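Long-range contacts in peptidase M28 (Shewanella amazonensis SB2B, PDB 3IIB), which probably acts as a zinc-dependent carboxypeptidase or dipeptidase of family M28, its active site holding two zinc ions: residues E139-Y147 with Q392-H401; I99-I110 with E218-S227. All coordinates share one frame; numbering follows the deposited sequence.

Contact 1: residues E139-Y147 with Q392-H401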
# COMPACT_ATOMS: atom_id res chain seq x y z
N GLU A 139 -13.16 -0.69 12.08
CA GLU A 139 -13.45 0.75 12.09
C GLU A 139 -12.21 1.53 12.48
O GLU A 139 -11.42 1.09 13.29
CB GLU A 139 -14.55 1.08 13.10
CG GLU A 139 -15.93 0.50 12.71
CD GLU A 139 -17.00 0.78 13.78
OE1 GLU A 139 -16.70 1.51 14.75
OE2 GLU A 139 -18.13 0.26 13.66
N ARG A 140 -12.06 2.69 11.87
CA ARG A 140 -10.99 3.62 12.21
C ARG A 140 -11.38 4.47 13.42
O ARG A 140 -12.44 5.12 13.40
CB ARG A 140 -10.73 4.55 11.02
CG ARG A 140 -9.54 5.48 11.20
CD ARG A 140 -9.39 6.47 10.02
NE ARG A 140 -9.33 5.75 8.76
CZ ARG A 140 -8.25 5.13 8.28
NH1 ARG A 140 -7.11 5.18 8.90
NH2 ARG A 140 -8.33 4.47 7.13
N HIS A 141 -10.50 4.50 14.43
CA HIS A 141 -10.69 5.30 15.65
C HIS A 141 -9.37 5.81 16.17
O HIS A 141 -8.35 5.12 16.13
CB HIS A 141 -11.35 4.46 16.74
CG HIS A 141 -12.75 4.07 16.42
ND1 HIS A 141 -13.82 4.91 16.65
CD2 HIS A 141 -13.27 2.94 15.89
CE1 HIS A 141 -14.94 4.31 16.27
NE2 HIS A 141 -14.63 3.11 15.81
N ARG A 142 -9.39 7.02 16.72
CA ARG A 142 -8.18 7.57 17.31
C ARG A 142 -7.58 6.68 18.38
O ARG A 142 -6.35 6.56 18.47
CB ARG A 142 -8.52 8.92 17.93
CG ARG A 142 -7.40 9.58 18.60
CD ARG A 142 -7.68 11.04 18.85
NE ARG A 142 -8.64 11.24 19.92
CZ ARG A 142 -8.82 12.39 20.57
NH1 ARG A 142 -8.06 13.45 20.29
NH2 ARG A 142 -9.73 12.47 21.52
N ASP A 143 -8.45 6.03 19.16
CA ASP A 143 -8.00 5.19 20.25
C ASP A 143 -7.87 3.74 19.89
O ASP A 143 -7.56 2.93 20.77
CB ASP A 143 -8.93 5.35 21.47
CG ASP A 143 -10.37 4.89 21.20
OD1 ASP A 143 -10.66 4.27 20.15
OD2 ASP A 143 -11.23 5.16 22.07
N GLY A 144 -8.10 3.40 18.62
CA GLY A 144 -7.92 2.02 18.15
C GLY A 144 -8.96 1.05 18.61
O GLY A 144 -8.74 -0.15 18.54
N LYS A 145 -10.14 1.55 19.02
CA LYS A 145 -11.17 0.70 19.58
C LYS A 145 -11.76 -0.25 18.53
O LYS A 145 -12.26 -1.31 18.89
CB LYS A 145 -12.28 1.50 20.28
CG LYS A 145 -13.19 2.26 19.38
CD LYS A 145 -14.32 2.97 20.13
CE LYS A 145 -13.85 4.28 20.78
NZ LYS A 145 -13.31 5.31 19.82
N GLY A 146 -11.69 0.13 17.25
CA GLY A 146 -12.10 -0.77 16.17
C GLY A 146 -11.28 -2.05 16.09
O GLY A 146 -11.83 -3.14 15.94
N TYR A 147 -9.97 -1.93 16.20
CA TYR A 147 -9.08 -3.09 16.28
C TYR A 147 -9.49 -4.03 17.42
O TYR A 147 -9.56 -5.27 17.26
CB TYR A 147 -7.66 -2.59 16.41
CG TYR A 147 -6.64 -3.67 16.52
CD1 TYR A 147 -6.13 -4.26 15.39
CD2 TYR A 147 -6.19 -4.12 17.76
CE1 TYR A 147 -5.18 -5.26 15.48
CE2 TYR A 147 -5.22 -5.14 17.85
CZ TYR A 147 -4.74 -5.70 16.69
OH TYR A 147 -3.77 -6.69 16.75
N GLN A 392 -1.91 7.94 22.52
CA GLN A 392 -1.50 8.42 21.21
C GLN A 392 -2.66 8.41 20.24
O GLN A 392 -3.50 7.54 20.33
CB GLN A 392 -0.43 7.51 20.63
CG GLN A 392 0.89 7.52 21.38
CD GLN A 392 1.90 6.65 20.74
OE1 GLN A 392 1.98 5.42 21.02
NE2 GLN A 392 2.67 7.24 19.85
N ASP A 393 -2.64 9.37 19.31
CA ASP A 393 -3.57 9.38 18.18
C ASP A 393 -3.17 8.27 17.20
O ASP A 393 -2.15 8.35 16.51
CB ASP A 393 -3.59 10.74 17.48
CG ASP A 393 -4.64 10.82 16.36
OD1 ASP A 393 -4.96 9.82 15.70
OD2 ASP A 393 -5.16 11.93 16.16
N GLY A 394 -3.98 7.21 17.17
CA GLY A 394 -3.72 6.10 16.28
C GLY A 394 -4.69 6.01 15.11
O GLY A 394 -4.96 4.88 14.60
N SER A 395 -5.24 7.13 14.69
CA SER A 395 -6.23 7.10 13.58
C SER A 395 -5.71 6.39 12.34
O SER A 395 -6.48 5.71 11.67
CB SER A 395 -6.66 8.50 13.17
OG SER A 395 -7.36 9.12 14.24
N ASP A 396 -4.41 6.57 12.04
CA ASP A 396 -3.80 5.94 10.85
C ASP A 396 -3.00 4.66 11.17
O ASP A 396 -2.52 4.01 10.27
CB ASP A 396 -2.92 6.93 10.09
CG ASP A 396 -1.67 7.34 10.86
OD1 ASP A 396 -1.66 7.24 12.13
OD2 ASP A 396 -0.69 7.81 10.19
N TYR A 397 -2.91 4.29 12.45
CA TYR A 397 -1.99 3.23 12.87
C TYR A 397 -2.31 1.89 12.22
O TYR A 397 -1.41 1.18 11.75
CB TYR A 397 -2.07 3.10 14.38
CG TYR A 397 -1.15 2.09 15.01
CD1 TYR A 397 0.20 2.36 15.19
CD2 TYR A 397 -1.66 0.88 15.49
CE1 TYR A 397 1.03 1.43 15.83
CE2 TYR A 397 -0.83 -0.06 16.08
CZ TYR A 397 0.51 0.24 16.27
OH TYR A 397 1.34 -0.65 16.88
N PHE A 398 -3.59 1.54 12.17
CA PHE A 398 -3.99 0.26 11.60
C PHE A 398 -4.07 0.24 10.08
O PHE A 398 -4.44 -0.79 9.48
CB PHE A 398 -5.26 -0.26 12.29
CG PHE A 398 -5.04 -0.58 13.77
CD1 PHE A 398 -4.25 -1.66 14.14
CD2 PHE A 398 -5.51 0.25 14.74
CE1 PHE A 398 -3.99 -1.94 15.45
CE2 PHE A 398 -5.27 -0.02 16.06
CZ PHE A 398 -4.48 -1.12 16.42
N ASP A 399 -3.68 1.33 9.43
CA ASP A 399 -3.36 1.28 7.99
C ASP A 399 -2.06 0.53 7.72
O ASP A 399 -1.91 -0.04 6.64
CB ASP A 399 -3.27 2.64 7.37
CG ASP A 399 -4.58 3.42 7.43
OD1 ASP A 399 -5.64 2.83 7.70
OD2 ASP A 399 -4.52 4.63 7.18
N TYR A 400 -1.13 0.54 8.68
CA TYR A 400 0.21 -0.00 8.43
C TYR A 400 0.64 -1.09 9.39
O TYR A 400 1.49 -1.90 9.02
CB TYR A 400 1.26 1.12 8.43
CG TYR A 400 0.80 2.38 7.76
CD1 TYR A 400 0.53 2.41 6.39
CD2 TYR A 400 0.66 3.56 8.48
CE1 TYR A 400 0.11 3.58 5.77
CE2 TYR A 400 0.23 4.71 7.87
CZ TYR A 400 -0.04 4.72 6.52
OH TYR A 400 -0.44 5.88 5.92
N HIS A 401 0.07 -1.10 10.60
CA HIS A 401 0.34 -2.09 11.64
C HIS A 401 0.33 -3.48 11.07
O HIS A 401 -0.62 -3.85 10.47
CB HIS A 401 -0.76 -1.92 12.69
CG HIS A 401 -0.84 -2.98 13.74
ND1 HIS A 401 -1.73 -4.03 13.65
CD2 HIS A 401 -0.24 -3.09 14.95
CE1 HIS A 401 -1.63 -4.76 14.74
NE2 HIS A 401 -0.77 -4.19 15.57
O HOH W 1 -7.72 3.06 14.33
O HOH W 2 -5.71 13.70 18.43

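Contact 2: residues I99-I110 with E218-S227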
# COMPACT_ATOMS: atom_id res chain seq x y z
N ILE A 99 0.21 -23.23 11.05
CA ILE A 99 0.80 -24.39 10.43
C ILE A 99 0.78 -24.19 8.91
O ILE A 99 0.05 -23.36 8.38
CB ILE A 99 0.04 -25.71 10.81
CG1 ILE A 99 -1.41 -25.71 10.29
CG2 ILE A 99 0.06 -25.92 12.34
CD1 ILE A 99 -2.04 -27.15 10.24
N ALA A 100 1.59 -24.98 8.23
CA ALA A 100 1.64 -24.99 6.77
C ALA A 100 0.40 -25.71 6.25
O ALA A 100 -0.19 -26.56 6.96
CB ALA A 100 2.92 -25.73 6.26
N THR A 101 0.05 -25.42 5.01
CA THR A 101 -1.01 -26.17 4.28
C THR A 101 -0.46 -27.53 3.91
O THR A 101 0.75 -27.68 3.88
CB THR A 101 -1.44 -25.41 3.05
OG1 THR A 101 -0.27 -25.01 2.31
CG2 THR A 101 -2.27 -24.17 3.46
N PRO A 102 -1.36 -28.51 3.66
CA PRO A 102 -0.97 -29.85 3.24
C PRO A 102 -0.03 -29.85 2.05
O PRO A 102 -0.12 -28.98 1.20
CB PRO A 102 -2.29 -30.50 2.85
CG PRO A 102 -3.31 -29.77 3.53
CD PRO A 102 -2.83 -28.38 3.73
N ALA A 103 0.86 -30.84 2.00
CA ALA A 103 1.74 -31.05 0.86
C ALA A 103 0.92 -31.24 -0.41
O ALA A 103 1.24 -30.65 -1.45
CB ALA A 103 2.66 -32.26 1.11
N GLN A 104 -0.17 -32.01 -0.30
CA GLN A 104 -1.11 -32.24 -1.42
C GLN A 104 -1.72 -30.93 -1.95
O GLN A 104 -2.21 -30.89 -3.09
CB GLN A 104 -2.24 -33.16 -0.97
N GLY A 105 -1.68 -29.88 -1.13
CA GLY A 105 -2.23 -28.56 -1.45
C GLY A 105 -3.61 -28.37 -0.83
O GLY A 105 -4.23 -29.35 -0.37
N LEU A 106 -4.08 -27.14 -0.81
CA LEU A 106 -5.41 -26.83 -0.26
C LEU A 106 -6.28 -25.96 -1.19
O LEU A 106 -5.99 -24.78 -1.40
CB LEU A 106 -5.28 -26.14 1.07
CG LEU A 106 -6.53 -25.84 1.88
CD1 LEU A 106 -7.35 -27.12 2.12
CD2 LEU A 106 -6.14 -25.17 3.21
N SER A 107 -7.34 -26.56 -1.72
CA SER A 107 -8.33 -25.85 -2.52
C SER A 107 -9.69 -26.22 -1.93
O SER A 107 -9.94 -27.40 -1.69
CB SER A 107 -8.25 -26.28 -3.99
OG SER A 107 -6.98 -25.99 -4.56
N ALA A 108 -10.56 -25.25 -1.70
CA ALA A 108 -11.82 -25.49 -1.00
C ALA A 108 -12.78 -24.38 -1.23
O ALA A 108 -12.37 -23.23 -1.45
CB ALA A 108 -11.58 -25.64 0.51
N THR A 109 -14.07 -24.71 -1.12
CA THR A 109 -15.15 -23.72 -1.09
C THR A 109 -15.11 -22.98 0.23
O THR A 109 -14.85 -23.57 1.28
CB THR A 109 -16.49 -24.42 -1.26
OG1 THR A 109 -16.47 -25.09 -2.52
CG2 THR A 109 -17.67 -23.45 -1.19
N ILE A 110 -15.34 -21.67 0.19
CA ILE A 110 -15.39 -20.88 1.42
C ILE A 110 -16.81 -20.69 1.92
O ILE A 110 -17.78 -20.87 1.18
CB ILE A 110 -14.66 -19.50 1.26
CG1 ILE A 110 -15.46 -18.57 0.37
CG2 ILE A 110 -13.22 -19.67 0.72
CD1 ILE A 110 -14.99 -17.15 0.40
N GLU A 218 -20.90 -19.42 -5.29
CA GLU A 218 -19.90 -19.95 -4.35
C GLU A 218 -18.49 -19.62 -4.82
O GLU A 218 -18.19 -19.67 -6.01
CB GLU A 218 -20.07 -21.45 -4.18
CG GLU A 218 -21.39 -21.77 -3.47
CD GLU A 218 -21.51 -23.20 -3.02
OE1 GLU A 218 -21.02 -24.10 -3.73
OE2 GLU A 218 -22.10 -23.42 -1.95
N VAL A 219 -17.62 -19.30 -3.86
CA VAL A 219 -16.22 -18.98 -4.12
C VAL A 219 -15.36 -20.12 -3.60
O VAL A 219 -15.55 -20.63 -2.46
CB VAL A 219 -15.82 -17.65 -3.45
CG1 VAL A 219 -14.29 -17.36 -3.58
CG2 VAL A 219 -16.71 -16.53 -3.99
N VAL A 220 -14.46 -20.54 -4.47
CA VAL A 220 -13.48 -21.57 -4.19
C VAL A 220 -12.14 -20.92 -4.26
O VAL A 220 -11.87 -20.18 -5.22
CB VAL A 220 -13.57 -22.69 -5.26
CG1 VAL A 220 -12.48 -23.78 -5.05
CG2 VAL A 220 -14.99 -23.27 -5.31
N ILE A 221 -11.27 -21.19 -3.30
CA ILE A 221 -9.92 -20.62 -3.29
C ILE A 221 -8.88 -21.74 -3.24
O ILE A 221 -9.19 -22.87 -2.87
CB ILE A 221 -9.71 -19.60 -2.14
CG1 ILE A 221 -9.67 -20.27 -0.76
CG2 ILE A 221 -10.80 -18.51 -2.19
CD1 ILE A 221 -9.21 -19.30 0.34
N SER A 222 -7.67 -21.38 -3.66
CA SER A 222 -6.45 -22.14 -3.40
C SER A 222 -5.64 -21.39 -2.34
O SER A 222 -5.56 -20.16 -2.40
CB SER A 222 -5.61 -22.24 -4.67
OG SER A 222 -4.40 -22.96 -4.40
N LEU A 223 -5.08 -22.12 -1.36
CA LEU A 223 -4.26 -21.51 -0.31
C LEU A 223 -3.02 -22.38 -0.06
O LEU A 223 -3.12 -23.60 0.15
CB LEU A 223 -5.04 -21.40 0.99
CG LEU A 223 -4.34 -20.77 2.20
CD1 LEU A 223 -3.95 -19.29 2.01
CD2 LEU A 223 -5.26 -20.92 3.44
N GLU A 224 -1.87 -21.72 -0.09
CA GLU A 224 -0.60 -22.37 0.13
C GLU A 224 0.13 -21.54 1.14
O GLU A 224 0.31 -20.34 0.92
CB GLU A 224 0.22 -22.43 -1.16
CG GLU A 224 1.54 -23.12 -0.96
CD GLU A 224 2.32 -23.35 -2.24
OE1 GLU A 224 1.90 -22.86 -3.31
OE2 GLU A 224 3.35 -24.06 -2.13
N LEU A 225 0.52 -22.19 2.26
CA LEU A 225 1.31 -21.57 3.30
C LEU A 225 2.44 -22.48 3.69
O LEU A 225 2.26 -23.67 3.96
CB LEU A 225 0.49 -21.26 4.55
CG LEU A 225 -0.72 -20.35 4.39
CD1 LEU A 225 -1.53 -20.34 5.71
CD2 LEU A 225 -0.36 -18.91 3.92
N GLY A 226 3.64 -21.91 3.68
CA GLY A 226 4.81 -22.62 4.13
C GLY A 226 5.08 -21.97 5.48
O GLY A 226 4.91 -20.76 5.67
N SER A 227 5.44 -22.78 6.43
CA SER A 227 5.86 -22.29 7.73
C SER A 227 6.53 -23.46 8.41
O SER A 227 6.37 -24.61 7.98
CB SER A 227 4.65 -21.82 8.56
OG SER A 227 3.92 -22.94 9.06
O HOH W 3 -1.98 -25.60 -1.01
O HOH W 4 -4.29 -25.49 -3.60
O HOH W 5 -18.47 -24.65 -4.32
O HOH W 6 -18.64 -19.73 -1.29

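Contact 1: residues E139-Y147 with Q392-H401
The phenyl ring of F398 is covered on both faces. Y147 lies over one face and Y397 CD2 over the centre of the other. G144 CA meets F398 at the ring edge. Y147 and F398 form an offset stack, with centroids 4.2 Å apart and planes only 9° from parallel. Y147 CB also makes a CH-pi contact, 3.6 Å from the centroid of the F398 ring. CG of Y147 stands anti to its backbone N (chi1 179°), which carries the phenol on toward H401. The H401 ring stands steeply to the Y147 ring and presents its edge to the hydroxyl, with H401 CE1 3.5 Å from Y147 OH. Y147 OH is hydrogen-bonded to R154. Y147, F398 and H401 make an aromatic cluster.

A polar group flanks it. R140 grips the D399 carboxylate end-on in a salt bridge, with its guanidinium turned 73° from the carboxylate plane. R140 NH1 is 3.0 Å from D399 OD1, met on the syn side. The same NH1 donates to S395 O at 2.9 Å, so one nitrogen serves both a charge and a carbonyl. D399 OD1 is also hydrogen-bonded to T176 OG1. Further along, G394 N donates to R142 O at 2.8 Å. D393 OD1 accepts from S395 N, an Asx turn that shapes the backbone here. A water joins R142 NH1 to D393 OD2, and R142 makes a cation-pi contact with Y338.

H401 precedes the zinc ligand H402, and its side chain reaches about 3 Å from that of the zinc ligand D269. The contact joins the turn leading into helix 145-163 to the loop between strand 387-392 and helix 413-432, beside helix 267-285.

Contact 2: residues I99-I110 with E218-S227
L223 N donates to L106 O at 2.8 Å. A water links L106 N to L223 O, where a direct return bond is lacking. Strand 106-110 runs antiparallel to 220-227. A108 N to I221 O and I221 N to A108 O are both 3.0 Å. I110 N closes the ladder on V219 O. S107 faces S222 and T109 faces V220 in non-hydrogen-bonded pairs.

A turn from P102 to G105 separates this ladder from T101. T101 OG1 takes a nearly straight hydrogen bond from L225 N, 2.9 Å long with an N-H...O angle of 172°. The hydroxyl sits between the backbone N and carbonyl carbon of its own residue (chi1 49°), and this turns it to the neighbouring strand. T101 N returns a bond to L225 O at 3.0 Å. T101 CG2 lies against L223 O at 3.5 Å.

A water joins T109 OG1 to E218 OE1. T109 OG1 also touches V220 CG2 at 3.6 Å. I110 runs alongside V219. The I110 and I221 side chains cross at about a right angle, with I110 CG2 3.9 Å from I221 CG1. I110 and V219 also meet helix 203-213.

Strands 106-113 and 220-242 are antiparallel neighbours in the large mixed sheet, with strand 131-134 on the other side of 106-113. The face of S107, T109, S222 and V220 is mixed and partly water-bridged, that of L106, A108, I221 and L223 aliphatic. Backbone bonds and one water fix the register. T101 adds a second pairing on the N-terminal side of the turn, through its backbone N and its hydroxyl.

From the N terminus, the chain first reaches 99-110, which includes the start of strand 106-113. It then passes strand 131-134 to 139-147, at the start of helix 145-163. Next comes 218-227, where contact 2 closes a loop of 107 residues. Only after the zinc ligands H257, D269, E304 and D331 does it reach 392-401, where contact 1 closes a loop of 244 residues. The two contacts cross, since their segments alternate. Contact 2 joins strands of the large mixed sheet. Contact 1 ties helix 145-163 to the loop beside the zinc site. Their nearest atoms are about 16 Å apart.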